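Local structure of guanine deaminase (Escherichia coli, 6OHB) at residues D80-Y85 against H235-E240; L139-V144 against A205-F210; A275-L280 against S293-C298. The protein catalyses the zinc-dependent hydrolytic deamination of guanine to xanthine and ammonia in purine metabolism. One frame throughout, in Å; residues are numbered along the deposited sequence.

Overall arrangement
From the N terminus, the chain first enters these contacts on strand 73-84. Interaction 1 closes the long loop from there to strand 233-238, and interaction 2, joining strands 135-141 and 203-208, is nested within that loop. Interaction 3 follows in series, linking the turn after strand 272-274 to strand 294-297 across a single helical connection. Together they tie strand ends of the amidohydrolase TIM barrel round the zinc. Interactions 1 and 2 touch directly, Ile83 O lying 2.7 Å from Phe141 N in a probable hydrogen bond. Interaction 3 meets interaction 1 through Leu238 and Cys277, whereas its nearest atoms are about 6 Å from interaction 2.

Interaction 1 of 3, residues D80-Y85 against H235-E240; sequences DTHIHY and HTHLCE. With ZN (zinc ion), chain E.
Three histidine rings converge on the zinc ion, which His82 NE2 and His237 NE2 each bind at 2.0 Å and His84 NE2 at 1.9 Å. His82, its CB directed at segment 235-240 and CG anti to the backbone N, forms an offset edge-to-face pair with His237, the edge of His82 toward the face of His237 and the planes at 90°. His84 instead meets His237 tip to tip, the two rings inclined by only 19°. The far nitrogen of His82 is held as well: ND1 donates to His235 NE2 at 2.8 Å in a nearly straight bond. That acceptor lies in the His82 ring plane, so the bond fixes the rotation of the ring and would probably make NE2 a better metal ligand.

Away from this knot of imidazoles the contact is loose. The strand axes cross at 82° and come no closer than 9.2 Å, so the backbones do not pair. Asp327 completes the metal site, seen here as in other amidohydrolases at the C-terminal ends of the barrel strands. Around the contact, Ile83 packs on helix 116-132, His235 touches strand 135-141, and Leu238 rests against helix 258-264.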
ATOM      1  N   ASP A  80       8.308  -6.610  14.800  1.00 36.21           N
ATOM      2  CA  ASP A  80       6.892  -6.273  14.687  1.00 42.22           C
ATOM      3  C   ASP A  80       6.309  -6.165  16.093  1.00 41.36           C
ATOM      4  O   ASP A  80       6.119  -7.181  16.768  1.00 43.76           O
ATOM      5  CB  ASP A  80       6.170  -7.348  13.876  1.00 38.81           C
ATOM      6  CG  ASP A  80       4.798  -6.908  13.394  1.00 52.83           C
ATOM      7  OD1 ASP A  80       4.168  -6.041  14.043  1.00 51.03           O
ATOM      8  OD2 ASP A  80       4.348  -7.447  12.360  1.00 49.06           O
ATOM      9  N   THR A  81       5.976  -4.945  16.519  1.00 34.43           N
ATOM     10  CA  THR A  81       5.658  -4.714  17.926  1.00 42.68           C
ATOM     11  C   THR A  81       4.175  -4.843  18.280  1.00 40.43           C
ATOM     12  O   THR A  81       3.831  -4.650  19.451  1.00 43.92           O
ATOM     13  CB  THR A  81       6.159  -3.333  18.366  1.00 42.06           C
ATOM     14  OG1 THR A  81       5.520  -2.308  17.593  1.00 36.65           O
ATOM     15  CG2 THR A  81       7.677  -3.235  18.210  1.00 40.62           C
ATOM     16  N   HIS A  82       3.299  -5.188  17.335  1.00 39.59           N
ATOM     17  CA  HIS A  82       1.900  -5.481  17.673  1.00 45.18           C
ATOM     18  C   HIS A  82       1.271  -6.248  16.517  1.00 40.81           C
ATOM     19  O   HIS A  82       1.100  -5.694  15.427  1.00 40.95           O
ATOM     20  CB  HIS A  82       1.110  -4.207  17.979  1.00 43.03           C
ATOM     21  CG  HIS A  82      -0.332  -4.452  18.306  1.00 43.83           C
ATOM     22  ND1 HIS A  82      -0.743  -5.024  19.492  1.00 43.24           N
ATOM     23  CD2 HIS A  82      -1.461  -4.210  17.597  1.00 49.78           C
ATOM     24  CE1 HIS A  82      -2.061  -5.117  19.502  1.00 48.76           C
ATOM     25  NE2 HIS A  82      -2.521  -4.629  18.364  1.00 47.83           N
ATOM     26  N   ILE A  83       0.924  -7.507  16.758  1.00 40.53           N
ATOM     27  CA  ILE A  83       0.295  -8.342  15.743  1.00 40.34           C
ATOM     28  C   ILE A  83      -0.577  -9.368  16.457  1.00 41.37           C
ATOM     29  O   ILE A  83      -0.232  -9.847  17.540  1.00 45.83           O
ATOM     30  CB  ILE A  83       1.359  -8.986  14.823  1.00 47.74           C
ATOM     31  CG1 ILE A  83       0.701  -9.829  13.729  1.00 45.05           C
ATOM     32  CG2 ILE A  83       2.378  -9.790  15.632  1.00 38.80           C
ATOM     33  CD1 ILE A  83       1.670 -10.301  12.659  1.00 42.73           C
ATOM     34  N   HIS A  84      -1.731  -9.673  15.864  1.00 41.79           N
ATOM     35  CA  HIS A  84      -2.700 -10.613  16.425  1.00 40.63           C
ATOM     36  C   HIS A  84      -2.564 -11.951  15.688  1.00 40.74           C
ATOM     37  O   HIS A  84      -2.853 -12.038  14.490  1.00 46.93           O
ATOM     38  CB  HIS A  84      -4.128 -10.056  16.319  1.00 40.35           C
ATOM     39  CG  HIS A  84      -4.387  -8.803  17.116  1.00 40.13           C
ATOM     40  ND1 HIS A  84      -5.116  -8.802  18.289  1.00 41.16           N
ATOM     41  CD2 HIS A  84      -4.087  -7.506  16.869  1.00 38.18           C
ATOM     42  CE1 HIS A  84      -5.217  -7.568  18.749  1.00 41.23           C
ATOM     43  NE2 HIS A  84      -4.594  -6.765  17.911  1.00 32.92           N
ATOM     44  N   TYR A  85      -2.097 -12.986  16.399  1.00 39.13           N
ATOM     45  CA  TYR A  85      -1.967 -14.323  15.813  1.00 43.15           C
ATOM     46  C   TYR A  85      -3.273 -14.906  15.266  1.00 49.89           C
ATOM     47  O   TYR A  85      -3.269 -15.396  14.123  1.00 43.22           O
ATOM     48  CB  TYR A  85      -1.307 -15.249  16.848  1.00 41.66           C
ATOM     49  CG  TYR A  85      -1.787 -16.691  16.903  1.00 46.26           C
ATOM     50  CD1 TYR A  85      -1.621 -17.555  15.821  1.00 46.19           C
ATOM     51  CD2 TYR A  85      -2.374 -17.200  18.059  1.00 48.92           C
ATOM     52  CE1 TYR A  85      -2.051 -18.871  15.880  1.00 43.44           C
ATOM     53  CE2 TYR A  85      -2.803 -18.519  18.129  1.00 47.36           C
ATOM     54  CZ  TYR A  85      -2.640 -19.347  17.039  1.00 52.62           C
ATOM     55  OH  TYR A  85      -3.069 -20.657  17.108  1.00 55.15           O
ATOM     56  N   HIS A 235       1.262  -5.851  27.502  1.00 43.74           N
ATOM     57  CA  HIS A 235       0.906  -5.554  26.119  1.00 46.59           C
ATOM     58  C   HIS A 235      -0.593  -5.312  26.037  1.00 44.03           C
ATOM     59  O   HIS A 235      -1.374  -6.221  26.328  1.00 44.12           O
ATOM     60  CB  HIS A 235       1.319  -6.717  25.213  1.00 50.41           C
ATOM     61  CG  HIS A 235       1.122  -6.451  23.757  1.00 47.88           C
ATOM     62  ND1 HIS A 235       1.008  -7.461  22.825  1.00 43.76           N
ATOM     63  CD2 HIS A 235       1.029  -5.289  23.068  1.00 40.11           C
ATOM     64  CE1 HIS A 235       0.856  -6.931  21.625  1.00 43.96           C
ATOM     65  NE2 HIS A 235       0.864  -5.616  21.745  1.00 43.08           N
ATOM     66  N   THR A 236      -1.003  -4.112  25.621  1.00 44.07           N
ATOM     67  CA  THR A 236      -2.436  -3.863  25.499  1.00 48.92           C
ATOM     68  C   THR A 236      -2.689  -2.762  24.477  1.00 45.71           C
ATOM     69  O   THR A 236      -1.758  -2.129  23.987  1.00 45.02           O
ATOM     70  CB  THR A 236      -3.046  -3.507  26.867  1.00 51.86           C
ATOM     71  OG1 THR A 236      -4.475  -3.524  26.775  1.00 49.78           O
ATOM     72  CG2 THR A 236      -2.577  -2.133  27.334  1.00 46.59           C
ATOM     73  N   HIS A 237      -3.969  -2.535  24.163  1.00 40.17           N
ATOM     74  CA  HIS A 237      -4.380  -1.468  23.253  1.00 42.40           C
ATOM     75  C   HIS A 237      -4.682  -0.194  24.052  1.00 45.84           C
ATOM     76  O   HIS A 237      -5.130  -0.262  25.200  1.00 40.38           O
ATOM     77  CB  HIS A 237      -5.616  -1.887  22.442  1.00 40.83           C
ATOM     78  CG  HIS A 237      -5.369  -2.956  21.411  1.00 44.67           C
ATOM     79  ND1 HIS A 237      -5.475  -4.305  21.685  1.00 41.54           N
ATOM     80  CD2 HIS A 237      -5.086  -2.866  20.087  1.00 42.33           C
ATOM     81  CE1 HIS A 237      -5.244  -4.998  20.581  1.00 46.65           C
ATOM     82  NE2 HIS A 237      -5.001  -4.149  19.598  1.00 45.34           N
ATOM     83  N   LEU A 238      -4.434   0.978  23.447  1.00 39.68           N
ATOM     84  CA  LEU A 238      -4.642   2.236  24.165  1.00 40.39           C
ATOM     85  C   LEU A 238      -4.987   3.374  23.211  1.00 50.26           C
ATOM     86  O   LEU A 238      -4.216   3.655  22.290  1.00 43.13           O
ATOM     87  CB  LEU A 238      -3.396   2.612  24.985  1.00 50.57           C
ATOM     88  CG  LEU A 238      -3.399   3.947  25.744  1.00 49.09           C
ATOM     89  CD1 LEU A 238      -4.369   3.890  26.912  1.00 47.67           C
ATOM     90  CD2 LEU A 238      -1.993   4.283  26.232  1.00 50.49           C
ATOM     91  N   CYS A 239      -6.114   4.043  23.470  1.00 46.14           N
ATOM     92  CA  CYS A 239      -6.585   5.217  22.728  1.00 51.66           C
ATOM     93  C   CYS A 239      -6.411   5.066  21.215  1.00 49.71           C
ATOM     94  O   CYS A 239      -5.800   5.896  20.539  1.00 48.37           O
ATOM     95  CB  CYS A 239      -5.905   6.494  23.227  1.00 47.58           C
ATOM     96  SG  CYS A 239      -5.839   6.687  25.018  1.00 62.51           S
ATOM     97  N   GLU A 240      -7.021   4.012  20.686  1.00 49.39           N
ATOM     98  CA  GLU A 240      -7.042   3.824  19.242  1.00 54.51           C
ATOM     99  C   GLU A 240      -8.136   4.670  18.596  1.00 55.01           C
ATOM    100  O   GLU A 240      -7.923   5.268  17.534  1.00 54.93           O
ATOM    101  CB  GLU A 240      -7.243   2.337  18.913  1.00 46.78           C
ATOM    102  CG  GLU A 240      -7.290   1.990  17.428  1.00 54.68           C
ATOM    103  CD  GLU A 240      -7.438   0.491  17.184  1.00 49.41           C
ATOM    104  OE1 GLU A 240      -7.624  -0.255  18.170  1.00 49.34           O
ATOM    105  OE2 GLU A 240      -7.380   0.054  16.012  1.00 52.12           O
TER
HETATM  106 ZN    ZN E 501      -4.426  -4.877  17.778  1.00 51.08          ZN

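Interaction 2 of 3, residues L139-V144 against A205-F210; sequences LVFGTV and AITPRF
The methyl of Thr207 sits over the centre of the Phe141 ring, with CG2 3.4 Å from the ring centroid and 13° off the normal, a clear CH-pi contact. The closest ring atom is CZ, 3.3 Å from Thr207 CG2. At the rim, near the ring plane, Phe141 CE2 meets Arg209 CA at 3.7 Å. Two residues earlier on each strand, Leu139 CD1 reaches Ala205 CB at 3.9 Å.

Thr207 is held in this pose by its hydroxyl. OG1 donates to Ala205 O at 2.6 Å from above the carbonyl plane, and a water donates to Thr207 OG1 at 2.8 Å and to Val140 O at 2.9 Å. With OG1 so occupied, CG2 lies anti to the backbone N and faces the ring. In the TIM barrel these two parallel strands are not neighbours: strand 164-169 runs between them, and Leu139, Phe141 and Ala205 all pack on it. The chi1 of Phe141, -107°, lies away from the staggered positions and carries the ring in among His84, His235 and His237. An alanine here would remove the ring and would probably loosen the packing around both Thr207 and these histidines.

Further out, Arg209, which with Phe210 probably binds substrate as in related enzymes, has its guanidinium salt-bridged to Glu110, while Arg209 O accepts from His237 ND1.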
ATOM      1  N   LEU A 139       5.915  -9.092  18.977  1.00 43.21           N
ATOM      2  CA  LEU A 139       5.108  -9.056  20.189  1.00 34.91           C
ATOM      3  C   LEU A 139       3.685  -9.380  19.749  1.00 40.73           C
ATOM      4  O   LEU A 139       3.074  -8.616  18.995  1.00 35.58           O
ATOM      5  CB  LEU A 139       5.214  -7.692  20.865  1.00 36.40           C
ATOM      6  CG  LEU A 139       4.196  -7.349  21.951  1.00 40.75           C
ATOM      7  CD1 LEU A 139       4.235  -8.366  23.084  1.00 36.88           C
ATOM      8  CD2 LEU A 139       4.443  -5.937  22.470  1.00 33.58           C
ATOM      9  N   VAL A 140       3.174 -10.528  20.184  1.00 42.15           N
ATOM     10  CA  VAL A 140       2.051 -11.192  19.535  1.00 40.14           C
ATOM     11  C   VAL A 140       0.887 -11.282  20.512  1.00 45.88           C
ATOM     12  O   VAL A 140       1.035 -11.824  21.613  1.00 43.21           O
ATOM     13  CB  VAL A 140       2.434 -12.599  19.041  1.00 44.90           C
ATOM     14  CG1 VAL A 140       1.251 -13.239  18.329  1.00 46.63           C
ATOM     15  CG2 VAL A 140       3.655 -12.547  18.135  1.00 38.24           C
ATOM     16  N   PHE A 141      -0.270 -10.768  20.101  1.00 46.49           N
ATOM     17  CA  PHE A 141      -1.502 -11.062  20.818  1.00 45.75           C
ATOM     18  C   PHE A 141      -1.891 -12.513  20.577  1.00 46.45           C
ATOM     19  O   PHE A 141      -1.932 -12.976  19.433  1.00 50.29           O
ATOM     20  CB  PHE A 141      -2.627 -10.136  20.366  1.00 49.28           C
ATOM     21  CG  PHE A 141      -2.995  -9.085  21.375  1.00 46.76           C
ATOM     22  CD1 PHE A 141      -2.090  -8.098  21.717  1.00 47.95           C
ATOM     23  CD2 PHE A 141      -4.244  -9.085  21.974  1.00 43.87           C
ATOM     24  CE1 PHE A 141      -2.418  -7.124  22.635  1.00 50.61           C
ATOM     25  CE2 PHE A 141      -4.585  -8.116  22.893  1.00 48.92           C
ATOM     26  CZ  PHE A 141      -3.673  -7.130  23.225  1.00 52.60           C
ATOM     27  N   GLY A 142      -2.161 -13.235  21.655  1.00 46.51           N
ATOM     28  CA  GLY A 142      -2.646 -14.594  21.543  1.00 51.64           C
ATOM     29  C   GLY A 142      -4.155 -14.730  21.508  1.00 54.38           C
ATOM     30  O   GLY A 142      -4.872 -13.897  20.944  1.00 49.59           O
ATOM     31  N   THR A 143      -4.640 -15.801  22.125  1.00 62.65           N
ATOM     32  CA  THR A 143      -6.054 -16.066  22.305  1.00 62.50           C
ATOM     33  C   THR A 143      -6.450 -15.788  23.749  1.00 61.77           C
ATOM     34  O   THR A 143      -5.625 -15.444  24.598  1.00 58.70           O
ATOM     35  CB  THR A 143      -6.346 -17.531  21.976  1.00 65.93           C
ATOM     36  OG1 THR A 143      -5.250 -18.340  22.442  1.00 66.70           O
ATOM     37  CG2 THR A 143      -6.507 -17.728  20.486  1.00 62.56           C
ATOM     38  N   VAL A 144      -7.744 -15.932  24.027  1.00 57.03           N
ATOM     39  CA  VAL A 144      -8.146 -16.048  25.421  1.00 60.45           C
ATOM     40  C   VAL A 144      -7.923 -17.479  25.899  1.00 57.55           C
ATOM     41  O   VAL A 144      -7.670 -17.708  27.083  1.00 60.69           O
ATOM     42  CB  VAL A 144      -9.607 -15.608  25.604  1.00 66.04           C
ATOM     43  CG1 VAL A 144      -9.866 -15.244  27.052  1.00 64.21           C
ATOM     44  CG2 VAL A 144      -9.920 -14.442  24.692  1.00 62.47           C
ATOM     45  N   ALA A 205       4.086 -12.011  27.659  1.00 42.51           N
ATOM     46  CA  ALA A 205       3.510 -10.692  27.877  1.00 42.64           C
ATOM     47  C   ALA A 205       2.143 -10.839  28.529  1.00 45.55           C
ATOM     48  O   ALA A 205       1.286 -11.559  28.012  1.00 45.22           O
ATOM     49  CB  ALA A 205       3.385  -9.918  26.564  1.00 42.93           C
ATOM     50  N   ILE A 206       1.948 -10.175  29.669  1.00 49.14           N
ATOM     51  CA  ILE A 206       0.621 -10.093  30.268  1.00 47.54           C
ATOM     52  C   ILE A 206      -0.249  -9.242  29.357  1.00 49.02           C
ATOM     53  O   ILE A 206       0.029  -8.057  29.139  1.00 47.22           O
ATOM     54  CB  ILE A 206       0.679  -9.511  31.683  1.00 54.88           C
ATOM     55  CG1 ILE A 206       1.503 -10.413  32.601  1.00 55.05           C
ATOM     56  CG2 ILE A 206      -0.729  -9.336  32.231  1.00 45.35           C
ATOM     57  CD1 ILE A 206       2.409  -9.647  33.528  1.00 54.04           C
ATOM     58  N   THR A 207      -1.306  -9.841  28.815  1.00 44.98           N
ATOM     59  CA  THR A 207      -2.016  -9.283  27.668  1.00 51.37           C
ATOM     60  C   THR A 207      -3.504  -9.165  27.970  1.00 56.30           C
ATOM     61  O   THR A 207      -4.302 -10.042  27.605  1.00 49.89           O
ATOM     62  CB  THR A 207      -1.776 -10.143  26.424  1.00 51.98           C
ATOM     63  OG1 THR A 207      -0.377 -10.421  26.294  1.00 49.86           O
ATOM     64  CG2 THR A 207      -2.237  -9.432  25.186  1.00 49.63           C
ATOM     65  N   PRO A 208      -3.914  -8.097  28.654  1.00 55.61           N
ATOM     66  CA  PRO A 208      -5.334  -7.721  28.632  1.00 52.88           C
ATOM     67  C   PRO A 208      -5.635  -7.036  27.306  1.00 50.23           C
ATOM     68  O   PRO A 208      -4.881  -6.163  26.870  1.00 48.81           O
ATOM     69  CB  PRO A 208      -5.471  -6.760  29.818  1.00 52.06           C
ATOM     70  CG  PRO A 208      -4.083  -6.178  29.996  1.00 51.92           C
ATOM     71  CD  PRO A 208      -3.102  -7.213  29.514  1.00 45.74           C
ATOM     72  N   ARG A 209      -6.735  -7.438  26.662  1.00 51.41           N
ATOM     73  CA  ARG A 209      -7.054  -6.891  25.346  1.00 52.87           C
ATOM     74  C   ARG A 209      -7.125  -5.370  25.400  1.00 53.94           C
ATOM     75  O   ARG A 209      -6.331  -4.674  24.756  1.00 58.56           O
ATOM     76  CB  ARG A 209      -8.365  -7.479  24.817  1.00 54.84           C
ATOM     77  CG  ARG A 209      -8.633  -7.101  23.364  1.00 54.13           C
ATOM     78  CD  ARG A 209      -9.912  -7.710  22.824  1.00 56.25           C
ATOM     79  NE  ARG A 209      -9.849  -9.164  22.722  1.00 61.14           N
ATOM     80  CZ  ARG A 209      -9.471  -9.826  21.634  1.00 55.94           C
ATOM     81  NH1 ARG A 209      -9.111  -9.166  20.537  1.00 58.62           N
ATOM     82  NH2 ARG A 209      -9.454 -11.151  21.642  1.00 57.19           N
ATOM     83  N   PHE A 210      -8.064  -4.841  26.176  1.00 50.35           N
ATOM     84  CA  PHE A 210      -8.065  -3.439  26.573  1.00 48.61           C
ATOM     85  C   PHE A 210      -8.969  -3.298  27.793  1.00 56.84           C
ATOM     86  O   PHE A 210      -9.585  -4.266  28.252  1.00 51.67           O
ATOM     87  CB  PHE A 210      -8.499  -2.510  25.427  1.00 55.76           C
ATOM     88  CG  PHE A 210      -9.767  -2.934  24.721  1.00 55.10           C
ATOM     89  CD1 PHE A 210      -9.802  -3.037  23.341  1.00 61.02           C
ATOM     90  CD2 PHE A 210     -10.917  -3.218  25.430  1.00 63.48           C
ATOM     91  CE1 PHE A 210     -10.958  -3.417  22.687  1.00 63.09           C
ATOM     92  CE2 PHE A 210     -12.076  -3.596  24.780  1.00 70.30           C
ATOM     93  CZ  PHE A 210     -12.096  -3.699  23.410  1.00 66.10           C
TER
HETATM   94  O   HOH W   1       0.818 -10.023  23.834  1.00 46.33           O

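Interaction 3 of 3, residues A275-L280 against S293-C298; sequences AHCVHL and SSIAFC
His276 has the unusual backbone torsions phi 87° and psi -78°, those of a classic gamma turn, closed by a weak hydrogen bond from Cys277 N to Ala275 O. The turn comes directly after strand 272-274. It swings the peptide N-H of His276 against strand 294-297, while chi1 of -59° sets the imidazole beside the backbone N, anti to the carbonyl carbon. Cys298 takes the same kind of rotamer, and its SG comes obliquely toward the imidazole, 4.1 Å from His276 CE1.

Parallel pairing survives at one bridge. Ala275 faces Ala296, with CB of one 4.3 Å from CB of the other, and both methyls touch His82 on strand 73-84. Alongside, His276 N donates to Ala296 O at 2.9 Å, nearly straight and in the carbonyl plane. The next polar groups do not pair directly: a water donates to His276 O at 2.9 Å and accepts from Cys298 N at 3.1 Å, bridging the turn to the N-cap residue of helix 299-304. On the other flank an apolar patch forms where Cys277 lies alongside Ile295. Cys277 CB and SG both touch Ile295 CG2, the former at 3.8 Å, and Leu280 CD1 approaches Ile295 CD1 more loosely. Ile295 also packs on Trp285 and Leu288 of helix 282-290, which connects the two segments.

This adjacent-strand link of the TIM barrel is consistent with holding the backbone that presents His276 to the metal centre, where its ring meets that of His237. ND1 is hydrogen-bonded to Asn302 OD1, and NE2 forms a weak hydrogen bond to the zinc ligand Asp327. With Glu240 also close, the two carboxylates would probably favour a protonated imidazole, although the zinc, about 4 Å from the His276 side chain (nearest atoms), would oppose it.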
ATOM      1  N   ALA A 275      -0.551  -0.328  22.159  1.00 41.25           N
ATOM      2  CA  ALA A 275      -0.811  -0.260  20.731  1.00 47.53           C
ATOM      3  C   ALA A 275      -1.691   0.935  20.393  1.00 44.54           C
ATOM      4  O   ALA A 275      -2.614   1.277  21.143  1.00 41.36           O
ATOM      5  CB  ALA A 275      -1.480  -1.549  20.253  1.00 43.85           C
ATOM      6  N   HIS A 276      -1.351   1.585  19.272  1.00 48.79           N
ATOM      7  CA  HIS A 276      -2.109   2.628  18.580  1.00 43.60           C
ATOM      8  C   HIS A 276      -1.799   4.014  19.131  1.00 43.40           C
ATOM      9  O   HIS A 276      -1.032   4.755  18.509  1.00 46.21           O
ATOM     10  CB  HIS A 276      -3.611   2.329  18.611  1.00 42.17           C
ATOM     11  CG  HIS A 276      -3.964   1.015  17.987  1.00 39.68           C
ATOM     12  ND1 HIS A 276      -3.768   0.752  16.648  1.00 40.77           N
ATOM     13  CD2 HIS A 276      -4.487  -0.115  18.521  1.00 43.39           C
ATOM     14  CE1 HIS A 276      -4.159  -0.481  16.382  1.00 42.46           C
ATOM     15  NE2 HIS A 276      -4.601  -1.030  17.501  1.00 41.27           N
ATOM     16  N   CYS A 277      -2.370   4.376  20.284  1.00 45.92           N
ATOM     17  CA  CYS A 277      -2.063   5.657  20.929  1.00 41.67           C
ATOM     18  C   CYS A 277      -2.299   6.828  19.979  1.00 47.23           C
ATOM     19  O   CYS A 277      -1.470   7.735  19.863  1.00 46.46           O
ATOM     20  CB  CYS A 277      -0.627   5.678  21.456  1.00 46.27           C
ATOM     21  SG  CYS A 277      -0.315   4.473  22.756  1.00 47.75           S
ATOM     22  N   VAL A 278      -3.439   6.799  19.286  1.00 50.96           N
ATOM     23  CA  VAL A 278      -3.725   7.797  18.261  1.00 48.11           C
ATOM     24  C   VAL A 278      -4.260   9.092  18.868  1.00 45.18           C
ATOM     25  O   VAL A 278      -3.966  10.184  18.366  1.00 48.90           O
ATOM     26  CB  VAL A 278      -4.714   7.209  17.237  1.00 50.33           C
ATOM     27  CG1 VAL A 278      -5.039   8.217  16.147  1.00 51.42           C
ATOM     28  CG2 VAL A 278      -4.157   5.918  16.648  1.00 46.81           C
ATOM     29  N   HIS A 279      -5.022   9.006  19.956  1.00 45.15           N
ATOM     30  CA  HIS A 279      -5.664  10.163  20.583  1.00 50.55           C
ATOM     31  C   HIS A 279      -5.224  10.235  22.039  1.00 53.79           C
ATOM     32  O   HIS A 279      -5.943   9.790  22.935  1.00 58.53           O
ATOM     33  CB  HIS A 279      -7.189  10.072  20.460  1.00 54.36           C
ATOM     34  CG  HIS A 279      -7.666   9.821  19.065  1.00 53.56           C
ATOM     35  ND1 HIS A 279      -7.614  10.783  18.080  1.00 50.53           N
ATOM     36  CD2 HIS A 279      -8.189   8.714  18.485  1.00 51.22           C
ATOM     37  CE1 HIS A 279      -8.092  10.282  16.954  1.00 55.37           C
ATOM     38  NE2 HIS A 279      -8.448   9.028  17.173  1.00 54.00           N
ATOM     39  N   LEU A 280      -4.034  10.785  22.273  1.00 53.97           N
ATOM     40  CA  LEU A 280      -3.510  10.966  23.620  1.00 50.39           C
ATOM     41  C   LEU A 280      -3.613  12.427  24.036  1.00 49.03           C
ATOM     42  O   LEU A 280      -3.292  13.331  23.258  1.00 48.22           O
ATOM     43  CB  LEU A 280      -2.048  10.524  23.711  1.00 53.84           C
ATOM     44  CG  LEU A 280      -1.702   9.046  23.527  1.00 56.46           C
ATOM     45  CD1 LEU A 280      -0.188   8.867  23.491  1.00 48.85           C
ATOM     46  CD2 LEU A 280      -2.328   8.198  24.625  1.00 52.30           C
ATOM     47  N   SER A 293       7.333   3.955  29.161  1.00 51.61           N
ATOM     48  CA  SER A 293       6.510   2.991  28.447  1.00 50.08           C
ATOM     49  C   SER A 293       6.711   3.135  26.940  1.00 44.88           C
ATOM     50  O   SER A 293       7.257   4.127  26.451  1.00 52.24           O
ATOM     51  CB  SER A 293       5.041   3.173  28.811  1.00 54.07           C
ATOM     52  OG  SER A 293       4.900   3.530  30.175  1.00 51.19           O
ATOM     53  N   SER A 294       6.254   2.130  26.193  1.00 39.98           N
ATOM     54  CA  SER A 294       6.456   2.091  24.753  1.00 42.18           C
ATOM     55  C   SER A 294       5.126   2.144  24.009  1.00 46.77           C
ATOM     56  O   SER A 294       4.074   1.770  24.534  1.00 39.30           O
ATOM     57  CB  SER A 294       7.227   0.824  24.347  1.00 40.66           C
ATOM     58  OG  SER A 294       8.576   0.878  24.802  1.00 47.18           O
ATOM     59  N   ILE A 295       5.202   2.590  22.756  1.00 50.34           N
ATOM     60  CA  ILE A 295       4.053   2.726  21.867  1.00 46.78           C
ATOM     61  C   ILE A 295       4.283   1.848  20.644  1.00 46.68           C
ATOM     62  O   ILE A 295       5.386   1.830  20.083  1.00 48.43           O
ATOM     63  CB  ILE A 295       3.838   4.193  21.435  1.00 50.55           C
ATOM     64  CG1 ILE A 295       3.556   5.087  22.645  1.00 43.41           C
ATOM     65  CG2 ILE A 295       2.718   4.293  20.402  1.00 43.44           C
ATOM     66  CD1 ILE A 295       3.358   6.540  22.288  1.00 42.24           C
ATOM     67  N   ALA A 296       3.241   1.127  20.225  1.00 45.00           N
ATOM     68  CA  ALA A 296       3.256   0.372  18.974  1.00 43.74           C
ATOM     69  C   ALA A 296       2.483   1.153  17.916  1.00 44.23           C
ATOM     70  O   ALA A 296       1.249   1.198  17.946  1.00 43.56           O
ATOM     71  CB  ALA A 296       2.661  -1.022  19.165  1.00 39.30           C
ATOM     72  N   PHE A 297       3.217   1.739  16.972  1.00 40.89           N
ATOM     73  CA  PHE A 297       2.666   2.510  15.862  1.00 39.62           C
ATOM     74  C   PHE A 297       2.209   1.547  14.770  1.00 44.84           C
ATOM     75  O   PHE A 297       3.021   0.786  14.231  1.00 42.04           O
ATOM     76  CB  PHE A 297       3.743   3.486  15.370  1.00 37.67           C
ATOM     77  CG  PHE A 297       3.325   4.398  14.238  1.00 41.91           C
ATOM     78  CD1 PHE A 297       1.996   4.583  13.893  1.00 38.40           C
ATOM     79  CD2 PHE A 297       4.299   5.083  13.520  1.00 38.40           C
ATOM     80  CE1 PHE A 297       1.647   5.428  12.846  1.00 42.80           C
ATOM     81  CE2 PHE A 297       3.959   5.921  12.480  1.00 44.71           C
ATOM     82  CZ  PHE A 297       2.635   6.096  12.138  1.00 42.87           C
ATOM     83  N   CYS A 298       0.913   1.578  14.438  1.00 37.83           N
ATOM     84  CA  CYS A 298       0.330   0.701  13.417  1.00 37.29           C
ATOM     85  C   CYS A 298      -0.436   1.537  12.401  1.00 44.24           C
ATOM     86  O   CYS A 298      -1.666   1.689  12.513  1.00 44.67           O
ATOM     87  CB  CYS A 298      -0.621  -0.327  14.039  1.00 42.21           C
ATOM     88  SG  CYS A 298      -0.155  -1.041  15.627  1.00 45.75           S
TER
HETATM   89  O   HOH W   2      -0.779   3.825  15.823  1.00 42.88           O